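Local coordinates for protein uncharacterized metal-dependent hydrolase (PDB 3ICJ) that probably hydrolyses carbon-nitrogen bonds other than peptide bonds, as a zinc-binding member of the amidohydrolase family, at residues A[96-101]-A[478-483]; A[103-108]-A[239-244]; A[219-224]-A[249-254]; A[226-231]-A[261-266]. One frame throughout, in Å; residues are numbered along the deposited sequence. Where two conformers were deposited one is given.

The four contacts illustrate how a metallohydrolase barrel is assembled around its zinc site. Contacts 1 and 2, with centres 14 Å apart, each supply a zinc ligand, H101 and H103, and are tied together where D99 O lies 2.8 Å from G240 N, a probable hydrogen bond between neighbouring strands. Contact 4 joins the same sheet: its F266 packs on F98 and T478 of contact 1, and N264 O probably accepts from V239 N of contact 2 at 2.9 Å. Contact 3 lies outermost, its centre about 17 Å from that of the chain, and shares helix 217-233 with contact 4; its L252 touches F241 of contact 2.

Contact 1. Residues A[96-101]-A[478-483]; sequences AFFDSH and TLAEDL. With ZN (zinc ion), chain B.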
loop_
_atom_site.group_PDB
_atom_site.type_symbol
_atom_site.label_atom_id
_atom_site.label_comp_id
_atom_site.label_asym_id
_atom_site.label_seq_id
_atom_site.Cartn_x
_atom_site.Cartn_y
_atom_site.Cartn_z
ATOM N N ALA A 96 6.942 9.115 -12.788
ATOM C CA ALA A 96 7.016 7.836 -12.116
ATOM C C ALA A 96 5.719 7.549 -11.356
ATOM O O ALA A 96 4.970 8.473 -10.993
ATOM C CB ALA A 96 8.229 7.774 -11.182
ATOM N N PHE A 97 5.440 6.264 -11.164
ATOM C CA PHE A 97 4.257 5.851 -10.423
ATOM C C PHE A 97 4.357 6.287 -8.969
ATOM O O PHE A 97 5.451 6.396 -8.416
ATOM C CB PHE A 97 4.046 4.342 -10.525
ATOM C CG PHE A 97 3.650 3.887 -11.905
ATOM C CD1 PHE A 97 2.378 4.138 -12.389
ATOM C CD2 PHE A 97 4.570 3.232 -12.729
ATOM C CE1 PHE A 97 2.004 3.746 -13.685
ATOM C CE2 PHE A 97 4.194 2.807 -14.026
ATOM C CZ PHE A 97 2.911 3.080 -14.496
ATOM N N PHE A 98 3.199 6.540 -8.383
ATOM C CA PHE A 98 3.076 6.955 -7.006
ATOM C C PHE A 98 2.010 6.018 -6.464
ATOM O O PHE A 98 0.836 6.143 -6.827
ATOM C CB PHE A 98 2.610 8.427 -6.966
ATOM C CG PHE A 98 2.694 9.099 -5.596
ATOM C CD1 PHE A 98 3.182 10.395 -5.493
ATOM C CD2 PHE A 98 2.315 8.440 -4.421
ATOM C CE1 PHE A 98 3.263 11.045 -4.246
ATOM C CE2 PHE A 98 2.397 9.078 -3.168
ATOM C CZ PHE A 98 2.881 10.379 -3.083
ATOM N N ASP A 99 2.421 5.064 -5.621
ATOM C CA ASP A 99 1.493 4.150 -4.963
ATOM C C ASP A 99 1.017 4.784 -3.651
ATOM O O ASP A 99 1.772 4.893 -2.683
ATOM C CB ASP A 99 2.187 2.791 -4.714
ATOM C CG ASP A 99 1.214 1.681 -4.308
ATOM O OD1 ASP A 99 0.341 1.911 -3.464
ATOM O OD2 ASP A 99 1.338 0.545 -4.798
ATOM N N SER A 100 -0.244 5.204 -3.598
ATOM C CA SER A 100 -0.668 6.027 -2.465
ATOM C C SER A 100 -0.963 5.244 -1.167
ATOM O O SER A 100 -1.231 5.852 -0.140
ATOM C CB SER A 100 -1.840 6.928 -2.853
ATOM O OG SER A 100 -2.826 6.206 -3.561
ATOM N N HIS A 101 -0.915 3.908 -1.219
ATOM C CA HIS A 101 -1.201 3.061 -0.047
ATOM C C HIS A 101 -0.512 1.708 -0.134
ATOM O O HIS A 101 -0.969 0.817 -0.859
ATOM C CB HIS A 101 -2.729 2.863 0.079
ATOM C CG HIS A 101 -3.173 2.095 1.287
ATOM N ND1 HIS A 101 -4.101 2.594 2.175
ATOM C CD2 HIS A 101 -2.862 0.850 1.729
ATOM C CE1 HIS A 101 -4.319 1.702 3.127
ATOM N NE2 HIS A 101 -3.583 0.635 2.878
ATOM N N THR A 478 -2.126 12.124 -1.400
ATOM C CA THR A 478 -1.087 12.112 -0.366
ATOM C C THR A 478 -0.544 13.540 -0.039
ATOM O O THR A 478 0.517 13.685 0.577
ATOM C CB THR A 478 0.047 11.117 -0.790
ATOM O OG1 THR A 478 -0.556 9.915 -1.335
ATOM C CG2 THR A 478 0.920 10.697 0.398
ATOM N N LEU A 479 -1.271 14.579 -0.468
ATOM C CA LEU A 479 -0.925 15.987 -0.191
ATOM C C LEU A 479 0.507 16.371 -0.590
ATOM O O LEU A 479 1.183 17.122 0.120
ATOM C CB LEU A 479 -1.189 16.330 1.279
ATOM C CG LEU A 479 -2.595 16.021 1.841
ATOM C CD1 LEU A 479 -2.624 16.383 3.335
ATOM C CD2 LEU A 479 -3.719 16.802 1.082
ATOM N N ALA A 480 0.931 15.849 -1.743
ATOM C CA ALA A 480 2.286 15.996 -2.282
ATOM C C ALA A 480 2.190 16.779 -3.576
ATOM O O ALA A 480 2.105 16.197 -4.665
ATOM C CB ALA A 480 2.869 14.619 -2.553
ATOM N N GLU A 481 2.187 18.099 -3.450
ATOM C CA GLU A 481 1.757 18.995 -4.532
ATOM C C GLU A 481 2.776 19.136 -5.673
ATOM O O GLU A 481 2.426 19.560 -6.779
ATOM C CB GLU A 481 1.396 20.387 -3.970
ATOM C CG GLU A 481 0.316 20.400 -2.851
ATOM C CD GLU A 481 -1.038 19.770 -3.253
ATOM O OE1 GLU A 481 -1.446 19.851 -4.443
ATOM O OE2 GLU A 481 -1.701 19.199 -2.351
ATOM N N ASP A 482 4.026 18.785 -5.392
ATOM C CA ASP A 482 5.109 18.870 -6.386
ATOM C C ASP A 482 5.513 17.499 -6.955
ATOM O O ASP A 482 6.609 17.343 -7.493
ATOM C CB ASP A 482 6.312 19.617 -5.791
ATOM C CG ASP A 482 6.912 18.918 -4.578
ATOM O OD1 ASP A 482 6.286 17.996 -3.990
ATOM O OD2 ASP A 482 8.031 19.314 -4.204
ATOM N N LEU A 483 4.617 16.510 -6.842
ATOM C CA LEU A 483 4.826 15.206 -7.475
ATOM C C LEU A 483 3.685 14.845 -8.427
ATOM O O LEU A 483 2.573 15.346 -8.275
ATOM C CB LEU A 483 5.010 14.094 -6.414
ATOM C CG LEU A 483 6.381 14.077 -5.733
ATOM C CD1 LEU A 483 6.352 13.362 -4.405
ATOM C CD2 LEU A 483 7.471 13.505 -6.645
HETATM ZN ZN ZN B . -3.529 -1.378 3.973
#
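F98 lies on a strand, and the chain turns a corner at S100 and H101; the loop opposite comes nearest at T478, 6.5 Å from S100 between CA atoms. With its CG anti to the backbone N (chi1 -169°), the ring of F98 leaves the strand toward this loop and meets three of its residues obliquely. CE1 lies 3.9 Å from L483 CD1 and 4.0 Å from A480 CB, while the far end of the ring rests against T478, with CZ 3.7 Å from its CB. T478 OG1 bonds back to the carbonyl of S474 in the last turn of the preceding helix and packs against F98 CE2 and S100 CB (3.6 Å each). S100 OG in turn is held by S393. Replacing F98 by alanine would take away the ring that T478, A480 and L483 share with F266, and would probably open a gap between strand and loop. The loop itself is shaped by the end of helix 463-477: L479, with positive phi, is the C-prime residue of a Schellman motif, and a type I turn from A480 to L483 folds the chain back beside the ring. On the other flank D99 OD1 accepts the backbone N of H101 at 3.3 Å through its anti lone pair, closing an Asx turn just before H101 NE2 reaches zinc at 2.3 Å. H101 ND1 is hydrogen-bonded to E372 OE1, a second-shell contact that would fix the turn of the ring. The chain leaving strand 92-102 thus carries the first histidine of the HxH metal motif typical of the amidohydrolase barrel.

Contact 2. Residues A[103-108]-A[239-244]; sequences HLDELG and VGFMSV. With ZN (zinc ion), chain B.
H103 binds zinc through NE2 at 2.3 Å, sharing the metal with H101, D434 and the carboxylated K296, and turns its other nitrogen to the strand. There the single N-H of ND1 is divided between M242 O (weak, 3.1 Å, 120°) and a water. S243 OG stands at the edge of the imidazole, in its plane. The water gives protons toward D105 OD1 and S243 O, although more acceptors surround it than it has protons. A second water spans D105 OD2, at 2.7 Å, and S243 O, so both carboxylate oxygens of D105 are joined through water to the S243 carbonyl. OD1 also takes the N-H of E106 from above the carboxylate plane.

Beneath this polar layer lies F241. Its CG is anti to the backbone N (chi1 -178°), which carries the ring under the start of helix 104-112. L104 CB sits over one face, 3.9 Å from the centroid, in a CH-pi contact, and V244 CG2 covers the opposite face. D105 meets the ring edge, its carboxylate turned 77° from the ring plane. Farther along, L104 CD1 meets V239 CG2 tip to tip at 4.0 Å. A serine in place of F241 would probably strip L104 and V244 of the surface between them and let the helix start shift. The acceptors gathered at ND1 are consistent with a proton there, which leaves NE2 to bind zinc.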
loop_
_atom_site.group_PDB
_atom_site.type_symbol
_atom_site.label_atom_id
_atom_site.label_comp_id
_atom_site.label_asym_id
_atom_site.label_seq_id
_atom_site.Cartn_x
_atom_site.Cartn_y
_atom_site.Cartn_z
ATOM N N HIS A 103 2.322 -1.176 2.387
ATOM C CA HIS A 103 3.014 -1.475 3.635
ATOM C C HIS A 103 4.399 -1.964 3.299
ATOM O O HIS A 103 4.591 -3.142 2.995
ATOM C CB HIS A 103 2.227 -2.500 4.439
ATOM C CG HIS A 103 0.812 -2.086 4.695
ATOM N ND1 HIS A 103 0.438 -1.376 5.817
ATOM C CD2 HIS A 103 -0.315 -2.253 3.961
ATOM C CE1 HIS A 103 -0.859 -1.132 5.768
ATOM N NE2 HIS A 103 -1.339 -1.648 4.650
ATOM N N LEU A 104 5.365 -1.039 3.332
ATOM C CA LEU A 104 6.747 -1.324 2.919
ATOM C C LEU A 104 7.394 -2.409 3.773
ATOM O O LEU A 104 8.127 -3.245 3.249
ATOM C CB LEU A 104 7.635 -0.057 2.990
ATOM C CG LEU A 104 7.486 1.037 1.955
ATOM C CD1 LEU A 104 8.502 2.143 2.203
ATOM C CD2 LEU A 104 7.671 0.452 0.569
ATOM N N ASP A 105 7.153 -2.385 5.087
ATOM C CA ASP A 105 7.713 -3.427 5.969
ATOM C C ASP A 105 7.159 -4.826 5.633
ATOM O O ASP A 105 7.919 -5.795 5.461
ATOM C CB ASP A 105 7.539 -3.082 7.474
ATOM C CG ASP A 105 6.109 -2.608 7.848
ATOM O OD1 ASP A 105 5.189 -2.512 6.988
ATOM O OD2 ASP A 105 5.913 -2.299 9.044
ATOM N N GLU A 106 5.838 -4.916 5.532
ATOM C CA GLU A 106 5.161 -6.166 5.173
ATOM C C GLU A 106 5.506 -6.639 3.761
ATOM O O GLU A 106 5.671 -7.836 3.543
ATOM C CB GLU A 106 3.646 -6.021 5.318
ATOM C CG GLU A 106 3.148 -5.970 6.756
ATOM C CD GLU A 106 1.627 -5.944 6.841
ATOM O OE1 GLU A 106 1.063 -4.932 7.316
ATOM O OE2 GLU A 106 0.989 -6.938 6.420
ATOM N N LEU A 107 5.619 -5.712 2.803
ATOM C CA LEU A 107 6.072 -6.077 1.455
ATOM C C LEU A 107 7.472 -6.687 1.520
ATOM O O LEU A 107 7.718 -7.720 0.917
ATOM C CB LEU A 107 6.050 -4.894 0.468
ATOM C CG LEU A 107 6.688 -5.115 -0.927
ATOM C CD1 LEU A 107 6.094 -6.323 -1.711
ATOM C CD2 LEU A 107 6.618 -3.832 -1.785
ATOM N N GLY A 108 8.373 -6.057 2.268
ATOM C CA GLY A 108 9.720 -6.620 2.482
ATOM C C GLY A 108 9.770 -8.004 3.115
ATOM O O GLY A 108 10.557 -8.860 2.667
ATOM N N VAL A 239 5.617 6.558 -2.301
ATOM C CA VAL A 239 4.641 5.684 -1.659
ATOM C C VAL A 239 3.965 6.374 -0.483
ATOM O O VAL A 239 4.575 7.201 0.204
ATOM C CB VAL A 239 5.231 4.318 -1.162
ATOM C CG1 VAL A 239 5.695 3.453 -2.334
ATOM C CG2 VAL A 239 6.378 4.522 -0.176
ATOM N N GLY A 240 2.692 6.066 -0.275
ATOM C CA GLY A 240 2.076 6.356 1.009
ATOM C C GLY A 240 2.295 5.105 1.817
ATOM O O GLY A 240 1.770 4.034 1.471
ATOM N N PHE A 241 3.119 5.203 2.858
ATOM C CA PHE A 241 3.405 4.056 3.728
ATOM C C PHE A 241 2.437 4.099 4.921
ATOM O O PHE A 241 2.559 4.966 5.805
ATOM C CB PHE A 241 4.891 4.123 4.125
ATOM C CG PHE A 241 5.400 2.983 5.009
ATOM C CD1 PHE A 241 4.608 1.878 5.369
ATOM C CD2 PHE A 241 6.716 3.017 5.441
ATOM C CE1 PHE A 241 5.118 0.854 6.179
ATOM C CE2 PHE A 241 7.257 1.999 6.252
ATOM C CZ PHE A 241 6.452 0.899 6.611
ATOM N N MET A 242 1.477 3.163 4.945
ATOM C CA MET A 242 0.391 3.169 5.939
ATOM C C MET A 242 0.756 2.299 7.126
ATOM O O MET A 242 1.496 1.349 6.963
ATOM C CB MET A 242 -0.918 2.612 5.355
ATOM C CG MET A 242 -1.593 3.443 4.264
ATOM S SD MET A 242 -2.101 5.124 4.669
ATOM C CE MET A 242 -0.852 5.799 3.599
ATOM N N SER A 243 0.201 2.621 8.298
ATOM C CA SER A 243 0.400 1.848 9.542
ATOM C C SER A 243 1.871 1.683 9.942
ATOM O O SER A 243 2.339 0.567 10.164
ATOM C CB SER A 243 -0.290 0.478 9.446
ATOM O OG SER A 243 -1.671 0.629 9.184
ATOM N N VAL A 244 2.606 2.791 9.991
ATOM C CA VAL A 244 3.999 2.764 10.430
ATOM C C VAL A 244 3.998 2.698 11.977
ATOM O O VAL A 244 3.543 3.642 12.643
ATOM C CB VAL A 244 4.796 4.016 9.909
ATOM C CG1 VAL A 244 6.242 3.964 10.354
ATOM C CG2 VAL A 244 4.712 4.154 8.377
HETATM ZN ZN ZN B . -3.529 -1.378 3.973
HETATM O O HOH W 1 2.619 -1.502 7.955
HETATM O O HOH W 2 4.744 -0.848 10.940
#

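Contact 3. Residues A[219-224]-A[249-254]; sequences DYKHYI and LKALFE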
loop_
_atom_site.group_PDB
_atom_site.type_symbol
_atom_site.label_atom_id
_atom_site.label_comp_id
_atom_site.label_asym_id
_atom_site.label_seq_id
_atom_site.Cartn_x
_atom_site.Cartn_y
_atom_site.Cartn_z
ATOM N N ASP A 219 16.141 -5.607 11.372
ATOM C CA ASP A 219 15.240 -6.428 10.539
ATOM C C ASP A 219 14.310 -5.524 9.721
ATOM O O ASP A 219 14.131 -5.746 8.517
ATOM C CB ASP A 219 14.362 -7.358 11.367
ATOM C CG ASP A 219 15.132 -8.424 12.112
ATOM O OD1 ASP A 219 16.174 -8.906 11.622
ATOM O OD2 ASP A 219 14.648 -8.814 13.193
ATOM N N TYR A 220 13.746 -4.496 10.354
ATOM C CA TYR A 220 12.846 -3.576 9.633
ATOM C C TYR A 220 13.530 -2.759 8.550
ATOM O O TYR A 220 12.937 -2.558 7.487
ATOM C CB TYR A 220 12.088 -2.633 10.566
ATOM C CG TYR A 220 10.838 -3.239 11.136
ATOM C CD1 TYR A 220 10.890 -4.045 12.268
ATOM C CD2 TYR A 220 9.602 -3.027 10.533
ATOM C CE1 TYR A 220 9.739 -4.617 12.805
ATOM C CE2 TYR A 220 8.427 -3.595 11.067
ATOM C CZ TYR A 220 8.514 -4.389 12.208
ATOM O OH TYR A 220 7.383 -4.963 12.749
ATOM N N LYS A 221 14.779 -2.347 8.795
ATOM C CA LYS A 221 15.575 -1.621 7.786
ATOM C C LYS A 221 15.758 -2.481 6.548
ATOM O O LYS A 221 15.623 -2.006 5.424
ATOM C CB LYS A 221 16.951 -1.241 8.346
ATOM C CG LYS A 221 16.943 -0.103 9.368
ATOM C CD LYS A 221 18.340 0.125 9.917
ATOM C CE LYS A 221 19.203 0.855 8.898
ATOM N NZ LYS A 221 20.645 0.854 9.293
ATOM N N HIS A 222 16.071 -3.749 6.783
ATOM C CA HIS A 222 16.264 -4.725 5.725
ATOM C C HIS A 222 14.977 -4.956 4.908
ATOM O O HIS A 222 15.010 -4.935 3.677
ATOM C CB HIS A 222 16.795 -6.031 6.312
ATOM C CG HIS A 222 17.347 -6.958 5.277
ATOM N ND1 HIS A 222 16.550 -7.795 4.528
ATOM C CD2 HIS A 222 18.614 -7.159 4.845
ATOM C CE1 HIS A 222 17.302 -8.483 3.690
ATOM N NE2 HIS A 222 18.559 -8.115 3.862
ATOM N N TYR A 223 13.855 -5.160 5.596
ATOM C CA TYR A 223 12.539 -5.290 4.934
ATOM C C TYR A 223 12.211 -4.090 4.070
ATOM O O TYR A 223 11.803 -4.231 2.913
ATOM C CB TYR A 223 11.415 -5.519 5.970
ATOM C CG TYR A 223 11.543 -6.856 6.702
ATOM C CD1 TYR A 223 12.055 -7.977 6.046
ATOM C CD2 TYR A 223 11.158 -6.998 8.036
ATOM C CE1 TYR A 223 12.181 -9.202 6.687
ATOM C CE2 TYR A 223 11.282 -8.232 8.691
ATOM C CZ TYR A 223 11.796 -9.321 8.005
ATOM O OH TYR A 223 11.927 -10.542 8.615
ATOM N N ILE A 224 12.399 -2.905 4.633
ATOM C CA ILE A 224 12.097 -1.685 3.931
ATOM C C ILE A 224 12.997 -1.528 2.708
ATOM O O ILE A 224 12.511 -1.168 1.636
ATOM C CB ILE A 224 12.174 -0.442 4.875
ATOM C CG1 ILE A 224 11.028 -0.513 5.890
ATOM C CG2 ILE A 224 12.121 0.854 4.065
ATOM C CD1 ILE A 224 11.226 0.371 7.132
ATOM N N LEU A 249 9.127 3.073 12.037
ATOM C CA LEU A 249 9.575 4.473 12.161
ATOM C C LEU A 249 11.047 4.605 12.558
ATOM O O LEU A 249 11.780 5.353 11.916
ATOM C CB LEU A 249 8.679 5.297 13.107
ATOM C CG LEU A 249 9.001 6.806 13.199
ATOM C CD1 LEU A 249 8.819 7.495 11.845
ATOM C CD2 LEU A 249 8.119 7.479 14.217
ATOM N N LYS A 250 11.480 3.877 13.594
ATOM C CA LYS A 250 12.894 3.888 13.994
ATOM C C LYS A 250 13.790 3.496 12.819
ATOM O O LYS A 250 14.839 4.104 12.617
ATOM C CB LYS A 250 13.168 2.947 15.177
ATOM C CG LYS A 250 12.720 3.419 16.553
ATOM C CD LYS A 250 13.334 2.497 17.615
ATOM C CE LYS A 250 12.941 2.887 19.047
ATOM N NZ LYS A 250 11.487 3.216 19.106
ATOM N N ALA A 251 13.351 2.513 12.022
ATOM C CA ALA A 251 14.081 2.105 10.815
ATOM C C ALA A 251 14.110 3.177 9.722
ATOM O O ALA A 251 15.130 3.354 9.064
ATOM C CB ALA A 251 13.495 0.791 10.244
ATOM N N LEU A 252 12.983 3.856 9.506
ATOM C CA LEU A 252 12.905 4.911 8.501
ATOM C C LEU A 252 13.781 6.135 8.827
ATOM O O LEU A 252 14.441 6.656 7.926
ATOM C CB LEU A 252 11.439 5.357 8.282
ATOM C CG LEU A 252 10.487 4.404 7.525
ATOM C CD1 LEU A 252 9.073 4.918 7.623
ATOM C CD2 LEU A 252 10.865 4.246 6.032
ATOM N N PHE A 253 13.795 6.587 10.086
ATOM C CA PHE A 253 14.679 7.711 10.498
ATOM C C PHE A 253 16.136 7.306 10.258
ATOM O O PHE A 253 16.947 8.109 9.786
ATOM C CB PHE A 253 14.533 8.047 11.985
ATOM C CG PHE A 253 13.308 8.865 12.339
ATOM C CD1 PHE A 253 12.957 10.002 11.617
ATOM C CD2 PHE A 253 12.548 8.537 13.452
ATOM C CE1 PHE A 253 11.831 10.767 11.984
ATOM C CE2 PHE A 253 11.439 9.294 13.819
ATOM C CZ PHE A 253 11.078 10.409 13.086
ATOM N N GLU A 254 16.461 6.063 10.583
ATOM C CA GLU A 254 17.853 5.582 10.401
ATOM C C GLU A 254 18.262 5.500 8.919
ATOM O O GLU A 254 19.324 6.014 8.521
ATOM C CB GLU A 254 18.073 4.253 11.124
ATOM C CG GLU A 254 19.541 3.837 11.222
ATOM C CD GLU A 254 19.793 2.760 12.260
ATOM O OE1 GLU A 254 20.581 1.826 11.973
ATOM O OE2 GLU A 254 19.236 2.857 13.371
#
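Two helices that flank strand 236-244 along the chain, 217-233 before it and 246-257 after it, pack here through A251 against K221, Y220 and I224. The axes of these short helical segments pass 8.5 Å apart and cross at -68°. The CA atoms of K221 and A251 come within 5.0 Å, an approach made possible by the small methyl of A251. That methyl is met from three directions: K221 CG and Y220 CB each lie 3.7 Å from A251 CB, and the tip of I224, CD1, is 3.9 Å away. The same I224 CD1 reaches L252 CD2 on the inner flank, where the two branched side chains cross at about a right angle.

On the outer flank K221 lies across E254. A bend at chi3 (76°) turns the end of the lysine so that NZ meets E254 OE1 at 2.9 Å in a salt bridge, approaching on the anti side and 29° out of the carboxylate plane. The lysine has a second acidic partner in E258, so its charge is probably shared between two carboxylates. Y220, by contrast, sends its ring away from this interface, and its hydroxyl is hydrogen-bonded to N211 O. Such a crossing at an alanine, with apolar contacts inside and an ion pair outside, is consistent with neighbouring helices in the outer layer of a beta/alpha barrel.

Contact 4. Residues A[226-231]-A[261-266]; sequences SAQEHL and LKMNVF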
loop_
_atom_site.group_PDB
_atom_site.type_symbol
_atom_site.label_atom_id
_atom_site.label_comp_id
_atom_site.label_asym_id
_atom_site.label_seq_id
_atom_site.Cartn_x
_atom_site.Cartn_y
_atom_site.Cartn_z
ATOM N N SER A 226 14.462 -4.017 0.973
ATOM C CA SER A 226 13.994 -5.013 -0.023
ATOM C C SER A 226 12.747 -4.552 -0.793
ATOM O O SER A 226 12.698 -4.723 -2.020
ATOM C CB SER A 226 13.703 -6.382 0.606
ATOM O OG SER A 226 14.819 -6.865 1.326
ATOM N N ALA A 227 11.744 -4.020 -0.078
ATOM C CA ALA A 227 10.545 -3.416 -0.694
ATOM C C ALA A 227 10.882 -2.273 -1.643
ATOM O O ALA A 227 10.329 -2.186 -2.740
ATOM C CB ALA A 227 9.572 -2.912 0.379
ATOM N N GLN A 228 11.783 -1.392 -1.199
ATOM C CA GLN A 228 12.187 -0.226 -1.973
ATOM C C GLN A 228 12.867 -0.629 -3.289
ATOM O O GLN A 228 12.532 -0.087 -4.345
ATOM C CB GLN A 228 13.078 0.679 -1.124
ATOM C CG GLN A 228 13.937 1.636 -1.893
ATOM C CD GLN A 228 14.707 2.540 -0.946
ATOM O OE1 GLN A 228 14.194 3.563 -0.517
ATOM N NE2 GLN A 228 15.942 2.153 -0.608
ATOM N N GLU A 229 13.783 -1.596 -3.226
ATOM C CA GLU A 229 14.404 -2.154 -4.439
ATOM C C GLU A 229 13.397 -2.752 -5.414
ATOM O O GLU A 229 13.512 -2.558 -6.620
ATOM C CB GLU A 229 15.491 -3.189 -4.107
ATOM C CG GLU A 229 16.759 -2.576 -3.543
ATOM C CD GLU A 229 17.325 -1.432 -4.411
ATOM O OE1 GLU A 229 17.537 -1.633 -5.623
ATOM O OE2 GLU A 229 17.567 -0.328 -3.883
ATOM N N HIS A 230 12.387 -3.438 -4.874
ATOM C CA HIS A 230 11.359 -4.082 -5.677
ATOM C C HIS A 230 10.492 -3.017 -6.353
ATOM O O HIS A 230 10.263 -3.090 -7.563
ATOM C CB HIS A 230 10.532 -5.014 -4.788
ATOM C CG HIS A 230 9.380 -5.677 -5.478
ATOM N ND1 HIS A 230 9.535 -6.727 -6.357
ATOM C CD2 HIS A 230 8.044 -5.464 -5.377
ATOM C CE1 HIS A 230 8.349 -7.125 -6.780
ATOM N NE2 HIS A 230 7.427 -6.368 -6.208
ATOM N N LEU A 231 10.068 -2.013 -5.581
ATOM C CA LEU A 231 9.197 -0.954 -6.076
ATOM C C LEU A 231 9.856 -0.085 -7.156
ATOM O O LEU A 231 9.217 0.234 -8.176
ATOM C CB LEU A 231 8.695 -0.074 -4.925
ATOM C CG LEU A 231 7.647 -0.782 -4.058
ATOM C CD1 LEU A 231 7.496 -0.055 -2.733
ATOM C CD2 LEU A 231 6.302 -0.912 -4.761
ATOM N N LEU A 261 17.513 5.758 1.957
ATOM C CA LEU A 261 16.201 5.882 1.317
ATOM C C LEU A 261 16.384 6.417 -0.088
ATOM O O LEU A 261 17.051 7.439 -0.275
ATOM C CB LEU A 261 15.265 6.816 2.090
ATOM C CG LEU A 261 14.588 6.242 3.323
ATOM C CD1 LEU A 261 13.579 7.243 3.889
ATOM C CD2 LEU A 261 13.928 4.852 3.057
ATOM N N LYS A 262 15.779 5.732 -1.061
ATOM C CA LYS A 262 15.919 6.089 -2.479
ATOM C C LYS A 262 14.567 6.381 -3.157
ATOM O O LYS A 262 14.477 6.469 -4.387
ATOM C CB LYS A 262 16.682 4.987 -3.230
ATOM C CG LYS A 262 18.143 4.772 -2.767
ATOM C CD LYS A 262 19.000 6.022 -2.987
ATOM C CE LYS A 262 20.501 5.750 -2.869
ATOM N NZ LYS A 262 20.895 5.287 -1.505
ATOM N N MET A 263 13.521 6.543 -2.355
ATOM C CA MET A 263 12.184 6.816 -2.871
ATOM C C MET A 263 11.517 7.734 -1.872
ATOM O O MET A 263 11.958 7.807 -0.721
ATOM C CB MET A 263 11.394 5.490 -3.133
ATOM C CG MET A 263 10.801 4.699 -1.914
ATOM S SD MET A 263 9.979 3.059 -2.300
ATOM C CE MET A 263 9.192 3.485 -3.781
ATOM N N ASN A 264 10.491 8.462 -2.312
ATOM C CA ASN A 264 9.720 9.353 -1.446
ATOM C C ASN A 264 8.739 8.576 -0.596
ATOM O O ASN A 264 7.919 7.856 -1.121
ATOM C CB ASN A 264 8.986 10.385 -2.280
ATOM C CG ASN A 264 9.919 11.148 -3.166
ATOM O OD1 ASN A 264 10.877 11.773 -2.681
ATOM N ND2 ASN A 264 9.676 11.095 -4.482
ATOM N N VAL A 265 8.869 8.686 0.722
ATOM C CA VAL A 265 8.110 7.837 1.646
ATOM C C VAL A 265 7.268 8.772 2.496
ATOM O O VAL A 265 7.800 9.570 3.263
ATOM C CB VAL A 265 9.028 6.990 2.555
ATOM C CG1 VAL A 265 8.197 6.219 3.611
ATOM C CG2 VAL A 265 9.904 6.031 1.745
ATOM N N PHE A 266 5.956 8.719 2.303
ATOM C CA PHE A 266 5.052 9.549 3.088
ATOM C C PHE A 266 4.448 8.659 4.174
ATOM O O PHE A 266 3.576 7.840 3.902
ATOM C CB PHE A 266 3.980 10.207 2.203
ATOM C CG PHE A 266 4.541 11.171 1.192
ATOM C CD1 PHE A 266 4.576 12.548 1.457
ATOM C CD2 PHE A 266 5.032 10.707 -0.023
ATOM C CE1 PHE A 266 5.105 13.455 0.518
ATOM C CE2 PHE A 266 5.592 11.592 -0.961
ATOM C CZ PHE A 266 5.619 12.968 -0.703
#
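Q228 OE1 takes the backbone N-H of K262 in a short, nearly straight hydrogen bond of 2.7 Å, with an N-H...O angle of 176°. The donor stands above the amide plane of Q228, 50° out of it, and so does not point at a lone pair. The other end of the same amide, NE2, bonds to R260 O, two residues earlier in the same loop. One glutamine thereby satisfies an N-H and a carbonyl of the chain between helix 246-257 and strand 264-269, and the pair of bonds fixes how its amide is turned. An extended chain, with CG anti to the backbone N, spans the distance from the helix. L261 and K262 close around the amide: L261 CD2 lies 3.8 Å from OE1, and K262 CB is 3.9 Å from CD.

One helical turn on, the contact becomes apolar. M263 reaches toward the helix, its SD 4.0 Å from Q228 CA, and a bend at chi3 (-39°) brings its CE to L231 CB at 3.8 Å. The leucine and methionine side chains cross at about a right angle. V239 of the intervening strand touches both of them, and L104 of helix 104-112 also packs on L231. Through the Q228 amide and the M263 side chain, helix 217-233 is bridged to the loop leading into parallel strand 264-269, one beyond the strand that follows this helix, as in the helix-to-sheet packing of alternating beta/alpha folds.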